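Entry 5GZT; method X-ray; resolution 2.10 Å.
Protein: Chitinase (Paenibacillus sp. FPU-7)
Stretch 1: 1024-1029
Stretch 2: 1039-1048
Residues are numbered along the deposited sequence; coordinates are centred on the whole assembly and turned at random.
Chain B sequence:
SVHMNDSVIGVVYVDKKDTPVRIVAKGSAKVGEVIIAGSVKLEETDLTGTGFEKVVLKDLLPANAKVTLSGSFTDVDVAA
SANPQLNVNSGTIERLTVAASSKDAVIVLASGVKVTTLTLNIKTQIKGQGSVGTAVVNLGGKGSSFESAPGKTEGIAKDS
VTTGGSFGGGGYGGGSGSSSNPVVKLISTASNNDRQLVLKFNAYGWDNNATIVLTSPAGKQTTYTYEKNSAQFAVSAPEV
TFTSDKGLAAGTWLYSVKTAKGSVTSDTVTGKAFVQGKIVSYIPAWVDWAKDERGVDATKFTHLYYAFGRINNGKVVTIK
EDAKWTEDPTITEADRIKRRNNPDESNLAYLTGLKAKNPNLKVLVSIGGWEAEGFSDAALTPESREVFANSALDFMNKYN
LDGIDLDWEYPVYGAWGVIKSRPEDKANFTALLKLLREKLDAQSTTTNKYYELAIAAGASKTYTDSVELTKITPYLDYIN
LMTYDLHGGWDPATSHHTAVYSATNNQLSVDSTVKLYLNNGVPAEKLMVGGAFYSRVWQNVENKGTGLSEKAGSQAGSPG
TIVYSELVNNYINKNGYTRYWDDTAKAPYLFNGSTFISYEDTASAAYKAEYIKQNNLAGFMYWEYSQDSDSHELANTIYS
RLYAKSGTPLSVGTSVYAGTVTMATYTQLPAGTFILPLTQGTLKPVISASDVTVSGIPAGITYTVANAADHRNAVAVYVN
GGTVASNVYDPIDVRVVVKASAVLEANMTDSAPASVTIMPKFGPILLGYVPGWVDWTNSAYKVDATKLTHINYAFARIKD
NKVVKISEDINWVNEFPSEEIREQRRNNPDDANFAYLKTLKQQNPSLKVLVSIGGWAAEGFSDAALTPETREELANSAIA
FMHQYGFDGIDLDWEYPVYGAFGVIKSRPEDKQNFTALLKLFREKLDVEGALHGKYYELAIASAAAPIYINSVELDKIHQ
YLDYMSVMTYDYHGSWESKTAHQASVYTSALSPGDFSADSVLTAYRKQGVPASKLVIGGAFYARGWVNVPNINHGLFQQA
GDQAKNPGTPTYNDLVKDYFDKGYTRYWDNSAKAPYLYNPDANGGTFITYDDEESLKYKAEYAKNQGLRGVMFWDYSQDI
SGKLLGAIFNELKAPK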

ATOM      1  N   ARG B1024     -18.906   6.388  33.536  1.00 25.80           N
ATOM      2  CA  ARG B1024     -19.909   6.475  32.457  1.00 26.31           C
ATOM      3  C   ARG B1024     -20.074   5.081  31.898  1.00 30.39           C
ATOM      4  O   ARG B1024     -19.349   4.178  32.276  1.00 35.20           O
ATOM      5  CB  ARG B1024     -19.507   7.467  31.377  1.00 27.89           C
ATOM      6  CG  ARG B1024     -19.530   8.915  31.885  1.00 29.46           C
ATOM      7  CD  ARG B1024     -19.148   9.898  30.780  1.00 33.53           C
ATOM      8  NE  ARG B1024     -19.139  11.246  31.330  1.00 33.53           N
ATOM      9  CZ  ARG B1024     -20.235  11.967  31.618  1.00 38.66           C
ATOM     10  NH1 ARG B1024     -21.462  11.552  31.305  1.00 35.15           N
ATOM     11  NH2 ARG B1024     -20.101  13.152  32.192  1.00 34.45           N
ATOM     12  N   GLY B1025     -21.079   4.867  31.072  1.00 35.56           N
ATOM     13  CA  GLY B1025     -21.417   3.483  30.695  1.00 35.23           C
ATOM     14  C   GLY B1025     -22.514   3.384  29.646  1.00 39.07           C
ATOM     15  O   GLY B1025     -23.024   4.409  29.213  1.00 31.61           O
ATOM     16  N   TRP B1026     -22.787   2.156  29.159  1.00 36.48           N
ATOM     17  CA  TRP B1026     -23.832   1.917  28.167  1.00 35.78           C
ATOM     18  C   TRP B1026     -24.571   0.619  28.524  1.00 34.80           C
ATOM     19  O   TRP B1026     -23.989  -0.279  29.128  1.00 33.80           O
ATOM     20  CB  TRP B1026     -23.277   1.781  26.730  1.00 38.08           C
ATOM     21  CG  TRP B1026     -22.659   2.967  26.163  1.00 36.03           C
ATOM     22  CD1 TRP B1026     -23.206   3.886  25.296  1.00 38.65           C
ATOM     23  CD2 TRP B1026     -21.329   3.389  26.416  1.00 35.25           C
ATOM     24  NE1 TRP B1026     -22.272   4.877  25.012  1.00 36.55           N
ATOM     25  CE2 TRP B1026     -21.119   4.592  25.699  1.00 35.97           C
ATOM     26  CE3 TRP B1026     -20.309   2.889  27.228  1.00 35.87           C
ATOM     27  CZ2 TRP B1026     -19.922   5.293  25.763  1.00 36.89           C
ATOM     28  CZ3 TRP B1026     -19.111   3.583  27.287  1.00 37.05           C
ATOM     29  CH2 TRP B1026     -18.927   4.768  26.542  1.00 35.34           C
ATOM     30  N   VAL B1027     -25.849   0.533  28.112  1.00 42.18           N
ATOM     31  CA  VAL B1027     -26.666  -0.713  28.251  1.00 40.19           C
ATOM     32  C   VAL B1027     -26.855  -1.311  26.856  1.00 44.03           C
ATOM     33  O   VAL B1027     -26.500  -0.666  25.837  1.00 43.61           O
ATOM     34  CB  VAL B1027     -28.030  -0.451  28.958  1.00 40.82           C
ATOM     35  CG1 VAL B1027     -27.825  -0.215  30.458  1.00 43.36           C
ATOM     36  CG2 VAL B1027     -28.812   0.707  28.347  1.00 34.53           C
ATOM     37  N   ASN B1028     -27.404  -2.544  26.783  1.00 49.67           N
ATOM     38  CA  ASN B1028     -27.556  -3.280  25.512  1.00 42.76           C
ATOM     39  C   ASN B1028     -26.257  -3.325  24.751  1.00 43.14           C
ATOM     40  O   ASN B1028     -26.153  -2.860  23.605  1.00 40.76           O
ATOM     41  CB  ASN B1028     -28.630  -2.668  24.622  1.00 47.97           C
ATOM     42  CG  ASN B1028     -30.034  -2.765  25.238  1.00 57.86           C
ATOM     43  OD1 ASN B1028     -30.378  -3.739  25.908  1.00 49.96           O
ATOM     44  ND2 ASN B1028     -30.843  -1.726  25.017  1.00 59.86           N
ATOM     45  N   VAL B1029     -25.237  -3.829  25.430  1.00 45.82           N
ATOM     46  CA  VAL B1029     -23.927  -3.928  24.836  1.00 43.04           C
ATOM     47  C   VAL B1029     -23.642  -5.416  24.572  1.00 38.74           C
ATOM     48  O   VAL B1029     -23.613  -6.237  25.520  1.00 32.75           O
ATOM     49  CB  VAL B1029     -22.830  -3.316  25.742  1.00 45.94           C
ATOM     50  CG1 VAL B1029     -21.460  -3.507  25.086  1.00 43.82           C
ATOM     51  CG2 VAL B1029     -23.115  -1.838  25.999  1.00 41.02           C
ATOM     52  N   GLN B1039     -20.659  -1.739  19.251  1.00 51.47           N
ATOM     53  CA  GLN B1039     -21.898  -1.010  18.961  1.00 54.17           C
ATOM     54  C   GLN B1039     -22.976  -1.425  20.010  1.00 49.98           C
ATOM     55  O   GLN B1039     -23.073  -2.592  20.398  1.00 52.41           O
ATOM     56  CB  GLN B1039     -22.300  -1.286  17.524  1.00 60.01           C
ATOM     57  CG  GLN B1039     -23.542  -0.551  17.059  1.00 71.02           C
ATOM     58  CD  GLN B1039     -23.402   0.965  17.116  1.00 75.71           C
ATOM     59  OE1 GLN B1039     -22.422   1.536  16.611  1.00 71.84           O
ATOM     60  NE2 GLN B1039     -24.400   1.628  17.719  1.00 73.78           N
ATOM     61  N   ALA B1040     -23.680  -0.450  20.572  1.00 49.56           N
ATOM     62  CA  ALA B1040     -24.662  -0.715  21.641  1.00 48.40           C
ATOM     63  C   ALA B1040     -26.061  -0.284  21.178  1.00 46.35           C
ATOM     64  O   ALA B1040     -26.199   0.520  20.255  1.00 40.78           O
ATOM     65  CB  ALA B1040     -24.297  -0.028  22.936  1.00 45.87           C
ATOM     66  N   GLY B1041     -27.078  -0.851  21.825  1.00 45.90           N
ATOM     67  CA  GLY B1041     -28.461  -0.584  21.482  1.00 53.54           C
ATOM     68  C   GLY B1041     -29.098   0.647  22.120  1.00 55.74           C
ATOM     69  O   GLY B1041     -28.505   1.701  22.223  1.00 56.80           O
ATOM     70  N   ASP B1042     -30.339   0.491  22.528  1.00 55.24           N
ATOM     71  CA  ASP B1042     -31.128   1.573  23.049  1.00 51.67           C
ATOM     72  C   ASP B1042     -30.603   1.894  24.439  1.00 48.99           C
ATOM     73  O   ASP B1042     -30.382   0.984  25.261  1.00 51.40           O
ATOM     74  CB  ASP B1042     -32.613   1.167  23.081  1.00 52.80           C
ATOM     75  CG  ASP B1042     -33.485   2.192  23.736  1.00 57.58           C
ATOM     76  OD1 ASP B1042     -33.900   3.135  23.041  1.00 58.58           O
ATOM     77  OD2 ASP B1042     -33.738   2.052  24.957  1.00 62.43           O
ATOM     78  N   GLN B1043     -30.416   3.189  24.675  1.00 47.02           N
ATOM     79  CA  GLN B1043     -29.768   3.692  25.873  1.00 50.99           C
ATOM     80  C   GLN B1043     -30.732   4.266  26.894  1.00 59.86           C
ATOM     81  O   GLN B1043     -30.289   4.890  27.837  1.00 61.03           O
ATOM     82  CB  GLN B1043     -28.752   4.785  25.486  1.00 47.93           C
ATOM     83  CG  GLN B1043     -27.501   4.248  24.831  1.00 46.31           C
ATOM     84  CD  GLN B1043     -27.026   3.001  25.538  1.00 44.32           C
ATOM     85  OE1 GLN B1043     -26.883   2.974  26.758  1.00 47.90           O
ATOM     86  NE2 GLN B1043     -26.882   1.936  24.793  1.00 47.86           N
ATOM     87  N   ALA B1044     -32.034   4.044  26.752  1.00 56.25           N
ATOM     88  CA  ALA B1044     -32.986   4.631  27.671  1.00 55.22           C
ATOM     89  C   ALA B1044     -32.727   4.208  29.106  1.00 49.84           C
ATOM     90  O   ALA B1044     -32.993   4.970  30.040  1.00 48.41           O
ATOM     91  CB  ALA B1044     -34.422   4.292  27.251  1.00 59.84           C
ATOM     92  N   LYS B1045     -32.203   3.008  29.308  1.00 51.13           N
ATOM     93  CA  LYS B1045     -31.843   2.582  30.675  1.00 49.69           C
ATOM     94  C   LYS B1045     -30.325   2.836  31.012  1.00 47.69           C
ATOM     95  O   LYS B1045     -29.771   2.243  31.935  1.00 41.14           O
ATOM     96  CB  LYS B1045     -32.172   1.115  30.883  1.00 54.41           C
ATOM     97  CG  LYS B1045     -33.410   0.649  30.168  1.00 65.81           C
ATOM     98  CD  LYS B1045     -34.043  -0.542  30.855  1.00 74.67           C
ATOM     99  CE  LYS B1045     -34.861  -1.349  29.850  1.00 83.38           C
ATOM    100  NZ  LYS B1045     -35.747  -2.318  30.551  1.00 91.64           N
ATOM    101  N   ASN B1046     -29.663   3.724  30.278  1.00 44.42           N
ATOM    102  CA  ASN B1046     -28.215   4.037  30.534  1.00 42.34           C
ATOM    103  C   ASN B1046     -27.943   4.358  32.010  1.00 36.68           C
ATOM    104  O   ASN B1046     -28.724   5.114  32.605  1.00 40.00           O
ATOM    105  CB  ASN B1046     -27.817   5.223  29.645  1.00 44.20           C
ATOM    106  CG  ASN B1046     -26.334   5.484  29.659  1.00 43.71           C
ATOM    107  OD1 ASN B1046     -25.817   5.995  30.644  1.00 35.43           O
ATOM    108  ND2 ASN B1046     -25.641   5.109  28.587  1.00 41.29           N
ATOM    109  N   PRO B1047     -26.844   3.835  32.621  1.00 39.74           N
ATOM    110  CA  PRO B1047     -26.637   4.119  34.096  1.00 40.07           C
ATOM    111  C   PRO B1047     -26.219   5.540  34.470  1.00 35.52           C
ATOM    112  O   PRO B1047     -26.105   5.820  35.629  1.00 40.88           O
ATOM    113  CB  PRO B1047     -25.513   3.153  34.494  1.00 42.85           C
ATOM    114  CG  PRO B1047     -24.712   3.039  33.238  1.00 41.81           C
ATOM    115  CD  PRO B1047     -25.677   3.128  32.059  1.00 43.22           C
ATOM    116  N   GLY B1048     -26.017   6.414  33.494  1.00 39.80           N
ATOM    117  CA  GLY B1048     -25.685   7.833  33.745  1.00 41.48           C
ATOM    118  C   GLY B1048     -24.239   7.914  34.262  1.00 37.12           C
ATOM    119  O   GLY B1048     -23.302   7.450  33.577  1.00 36.43           O
TER
HETATM  120  O   HOH W   1     -23.247   6.834  30.960  1.00 25.47           O

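This is a mainly polar contact in which the side-chain amides of Gln1043 and Asn1046, from a segment without regular helix or strand, hydrogen-bond the backbone of Gly1025 and Val1027, at and just past the end of a short strand. Gln1043 reads both backbone groups of Val1027. Val1027 N donates to Gln1043 OE1 at 3.0 Å, and Gln1043 NE2 donates to Val1027 O at 2.8 Å. Both bonds are nearly straight, so the amide lies well aligned with the backbone. Asn1046 ND2 donates to Gly1025 O at 2.8 Å. The same nitrogen also donates to Gln1043 OE1 at 3.1 Å, which links the two amides. A type I turn from Gln1043 to Asn1046 brings them together, closed by Asn1046 N to Gln1043 O at 2.8 Å.

Further along, one hydrogen bond joins the two backbones directly: Gly1041 N donates to Asn1028 O at 2.8 Å. From its side chain, Asn1028 ND2 makes a weak bond to Asp1042 O at 2.8 Å, bent to 122°. Gly1041 has no room for a side chain here: an ideal CB would lie 3.0 Å from Asn1028 CB, a clash.

A few apolar contacts accompany these bonds. Val1027 points toward the loop, with its CG1 4.3 Å from Pro1047 CD. Val1029 CG2 lies 3.7 Å from Ala1040 CB.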